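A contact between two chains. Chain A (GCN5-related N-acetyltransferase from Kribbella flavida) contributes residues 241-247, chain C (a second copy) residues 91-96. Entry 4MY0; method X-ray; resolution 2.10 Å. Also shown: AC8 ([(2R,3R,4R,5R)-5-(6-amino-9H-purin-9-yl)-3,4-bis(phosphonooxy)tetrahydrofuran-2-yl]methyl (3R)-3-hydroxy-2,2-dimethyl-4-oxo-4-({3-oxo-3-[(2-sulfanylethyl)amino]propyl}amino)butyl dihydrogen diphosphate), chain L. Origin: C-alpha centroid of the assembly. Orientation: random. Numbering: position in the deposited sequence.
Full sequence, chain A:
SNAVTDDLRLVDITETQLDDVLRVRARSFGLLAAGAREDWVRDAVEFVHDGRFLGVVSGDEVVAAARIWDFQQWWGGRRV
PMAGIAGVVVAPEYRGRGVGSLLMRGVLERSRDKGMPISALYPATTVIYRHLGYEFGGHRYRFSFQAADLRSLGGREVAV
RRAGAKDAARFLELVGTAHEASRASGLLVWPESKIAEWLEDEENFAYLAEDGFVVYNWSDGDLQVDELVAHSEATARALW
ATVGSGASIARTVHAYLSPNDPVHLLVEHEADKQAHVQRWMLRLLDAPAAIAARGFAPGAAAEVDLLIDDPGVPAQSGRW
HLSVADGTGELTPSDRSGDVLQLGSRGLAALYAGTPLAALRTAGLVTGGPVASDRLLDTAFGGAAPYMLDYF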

# COMPACT_ATOMS: atom_id res chain seq x y z
N ALA A 241 -6.74 27.70 -14.16
CA ALA A 241 -5.83 28.31 -13.18
C ALA A 241 -6.55 28.62 -11.87
O ALA A 241 -5.94 28.56 -10.80
CB ALA A 241 -5.21 29.58 -13.73
N THR A 242 -7.83 28.98 -11.95
CA THR A 242 -8.63 29.19 -10.74
C THR A 242 -8.70 27.91 -9.90
O THR A 242 -8.52 27.94 -8.69
CB THR A 242 -10.05 29.69 -11.07
OG1 THR A 242 -9.97 30.86 -11.89
CG2 THR A 242 -10.81 30.03 -9.78
N VAL A 243 -8.94 26.78 -10.55
CA VAL A 243 -8.91 25.52 -9.83
C VAL A 243 -7.50 25.26 -9.28
O VAL A 243 -7.34 24.89 -8.11
CB VAL A 243 -9.30 24.33 -10.72
CG1 VAL A 243 -9.32 23.01 -9.92
CG2 VAL A 243 -10.66 24.58 -11.32
N GLY A 244 -6.48 25.45 -10.11
CA GLY A 244 -5.12 25.14 -9.71
C GLY A 244 -4.57 26.08 -8.64
O GLY A 244 -3.57 25.78 -8.01
N SER A 245 -5.23 27.22 -8.42
CA SER A 245 -4.73 28.19 -7.44
C SER A 245 -4.69 27.59 -6.03
O SER A 245 -4.02 28.12 -5.15
CB SER A 245 -5.62 29.43 -7.44
OG SER A 245 -6.89 29.10 -6.89
N GLY A 246 -5.40 26.49 -5.82
CA GLY A 246 -5.35 25.83 -4.52
C GLY A 246 -4.19 24.87 -4.33
O GLY A 246 -4.18 24.06 -3.38
N ALA A 247 -3.20 24.97 -5.22
CA ALA A 247 -2.08 24.02 -5.27
C ALA A 247 -1.29 23.97 -3.98
O ALA A 247 -0.65 22.96 -3.67
CB ALA A 247 -1.15 24.35 -6.45
N ALA C 91 -9.97 33.90 -1.35
CA ALA C 91 -10.94 33.25 -2.25
C ALA C 91 -10.28 32.92 -3.60
O ALA C 91 -9.47 33.71 -4.09
CB ALA C 91 -12.17 34.13 -2.46
N PRO C 92 -10.62 31.75 -4.19
CA PRO C 92 -9.90 31.28 -5.39
C PRO C 92 -9.81 32.31 -6.52
O PRO C 92 -8.73 32.47 -7.10
CB PRO C 92 -10.71 30.06 -5.84
CG PRO C 92 -11.23 29.48 -4.54
CD PRO C 92 -11.57 30.73 -3.69
N GLU C 93 -10.90 33.01 -6.81
CA GLU C 93 -10.90 33.94 -7.94
C GLU C 93 -10.21 35.25 -7.57
O GLU C 93 -10.12 36.17 -8.40
CB GLU C 93 -12.33 34.17 -8.48
CG GLU C 93 -13.18 35.21 -7.72
CD GLU C 93 -13.75 34.70 -6.40
OE1 GLU C 93 -14.75 35.28 -5.91
OE2 GLU C 93 -13.18 33.74 -5.84
N TYR C 94 -9.69 35.33 -6.34
CA TYR C 94 -8.94 36.52 -5.93
C TYR C 94 -7.45 36.27 -5.69
O TYR C 94 -6.73 37.20 -5.33
CB TYR C 94 -9.59 37.20 -4.72
CG TYR C 94 -10.76 38.06 -5.11
CD1 TYR C 94 -10.56 39.38 -5.51
CD2 TYR C 94 -12.05 37.55 -5.12
CE1 TYR C 94 -11.63 40.18 -5.90
CE2 TYR C 94 -13.13 38.34 -5.52
CZ TYR C 94 -12.90 39.65 -5.90
OH TYR C 94 -13.96 40.43 -6.30
N ARG C 95 -6.99 35.03 -5.88
CA ARG C 95 -5.58 34.68 -5.68
C ARG C 95 -4.69 35.13 -6.84
O ARG C 95 -5.16 35.26 -7.97
CB ARG C 95 -5.43 33.16 -5.49
CG ARG C 95 -6.26 32.61 -4.33
CD ARG C 95 -6.28 31.06 -4.28
NE ARG C 95 -7.14 30.59 -3.20
CZ ARG C 95 -7.72 29.39 -3.14
NH1 ARG C 95 -8.48 29.09 -2.10
NH2 ARG C 95 -7.55 28.50 -4.12
N GLY C 96 -3.40 35.36 -6.57
CA GLY C 96 -2.45 35.70 -7.63
C GLY C 96 -2.62 37.12 -8.13
O GLY C 96 -2.24 37.44 -9.26
N1A AC8 L . 2.61 28.74 -5.47
O1A AC8 L . -0.22 38.34 -2.80
P1A AC8 L . -0.30 37.23 -3.84
C1B AC8 L . 3.13 33.81 -4.99
S1P AC8 L . -0.28 29.43 4.80
C2A AC8 L . 3.68 29.51 -5.77
O2A AC8 L . -1.10 37.49 -5.08
P2A AC8 L . -2.28 35.36 -2.92
C2B AC8 L . 2.76 34.81 -6.07
O2B AC8 L . 3.27 34.37 -7.33
O2C AC8 L . 2.31 36.21 -8.75
C2P AC8 L . -1.25 29.76 3.29
N3A AC8 L . 3.63 30.83 -5.58
O3A AC8 L . -0.78 35.93 -3.05
C3B AC8 L . 3.46 36.08 -5.55
O3B AC8 L . 4.85 35.99 -5.86
P3B AC8 L . 5.60 36.76 -7.08
O3C AC8 L . 1.17 33.97 -8.59
C3P AC8 L . -2.55 29.05 3.60
C4A AC8 L . 2.50 31.41 -5.08
O4A AC8 L . -3.24 36.52 -2.80
C4B AC8 L . 3.39 35.96 -4.04
O4B AC8 L . 3.17 34.57 -3.77
O4C AC8 L . 3.38 34.16 -9.81
P4C AC8 L . 2.48 34.71 -8.72
N4P AC8 L . -3.59 29.06 2.57
C5A AC8 L . 1.40 30.63 -4.76
O5A AC8 L . -2.47 34.31 -3.97
C5B AC8 L . 2.27 36.79 -3.43
O5B AC8 L . 1.16 36.75 -4.32
C5P AC8 L . -3.63 28.42 1.41
O5P AC8 L . -2.68 27.74 1.02
C6A AC8 L . 1.47 29.26 -4.96
N6A AC8 L . 0.42 28.45 -4.67
O6A AC8 L . -2.18 34.60 -1.50
C6P AC8 L . -4.92 28.56 0.63
N7A AC8 L . 0.43 31.46 -4.29
O7A AC8 L . 4.81 36.48 -8.34
C7P AC8 L . -4.78 28.55 -0.90
C8A AC8 L . 0.93 32.72 -4.32
O8A AC8 L . 5.61 38.21 -6.66
N8P AC8 L . -4.06 29.77 -1.28
N9A AC8 L . 2.18 32.68 -4.81
O9A AC8 L . 6.96 36.10 -7.10
C9P AC8 L . -4.35 31.03 -0.97
O9P AC8 L . -5.34 31.29 -0.30
CAP AC8 L . -3.46 32.15 -1.47
OAP AC8 L . -3.04 31.88 -2.81
CBP AC8 L . -2.19 32.36 -0.62
CCP AC8 L . -1.35 33.46 -1.30
CDP AC8 L . -2.57 32.83 0.78
CEP AC8 L . -1.36 31.10 -0.53
O HOH W 1 -8.98 26.20 -6.02

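The chain C segment opens with A91(C), which makes no contact with the chain A stretch; its O accepts a hydrogen bond from the backbone N of Y94(C), 2.8 Å from O to N, closing the short 3-10 turn. P92(C), whose ring suits the tight start of such a turn, supplies the apolar part of the contact: its CB lies 3.9 Å from CG2 of T242(A), a methyl-to-methylene packing that a threonine can offer while its hydroxyl is satisfied elsewhere in the structure. E93(C) adds little, its backbone N lying 4.2 Å from the same CG2, and Y94(C) stays out of reach.

R95(C) carries the polar contact. Its long side chain, t at chi2 and chi3, brings NH2 within 2.9 Å of OG of S245(A), and NH2 donates a hydrogen bond there. S245(A) OG, in the p rotamer, donates a hydrogen bond to O of T242(A), 2.7 Å away, so one small hydroxyl accepts across the interface and donates within its chain. Beside it, N of G246(A) sits 3.4 Å from NH2 of R95(C); both are donors, so no hydrogen bond joins them. An ideal CB on this glycine would fall only 3.5 Å from that NH2. G96(C) has positive phi, favourable to glycine; its N donates a hydrogen bond to O5A of the bound AC8, 3.0 Å away.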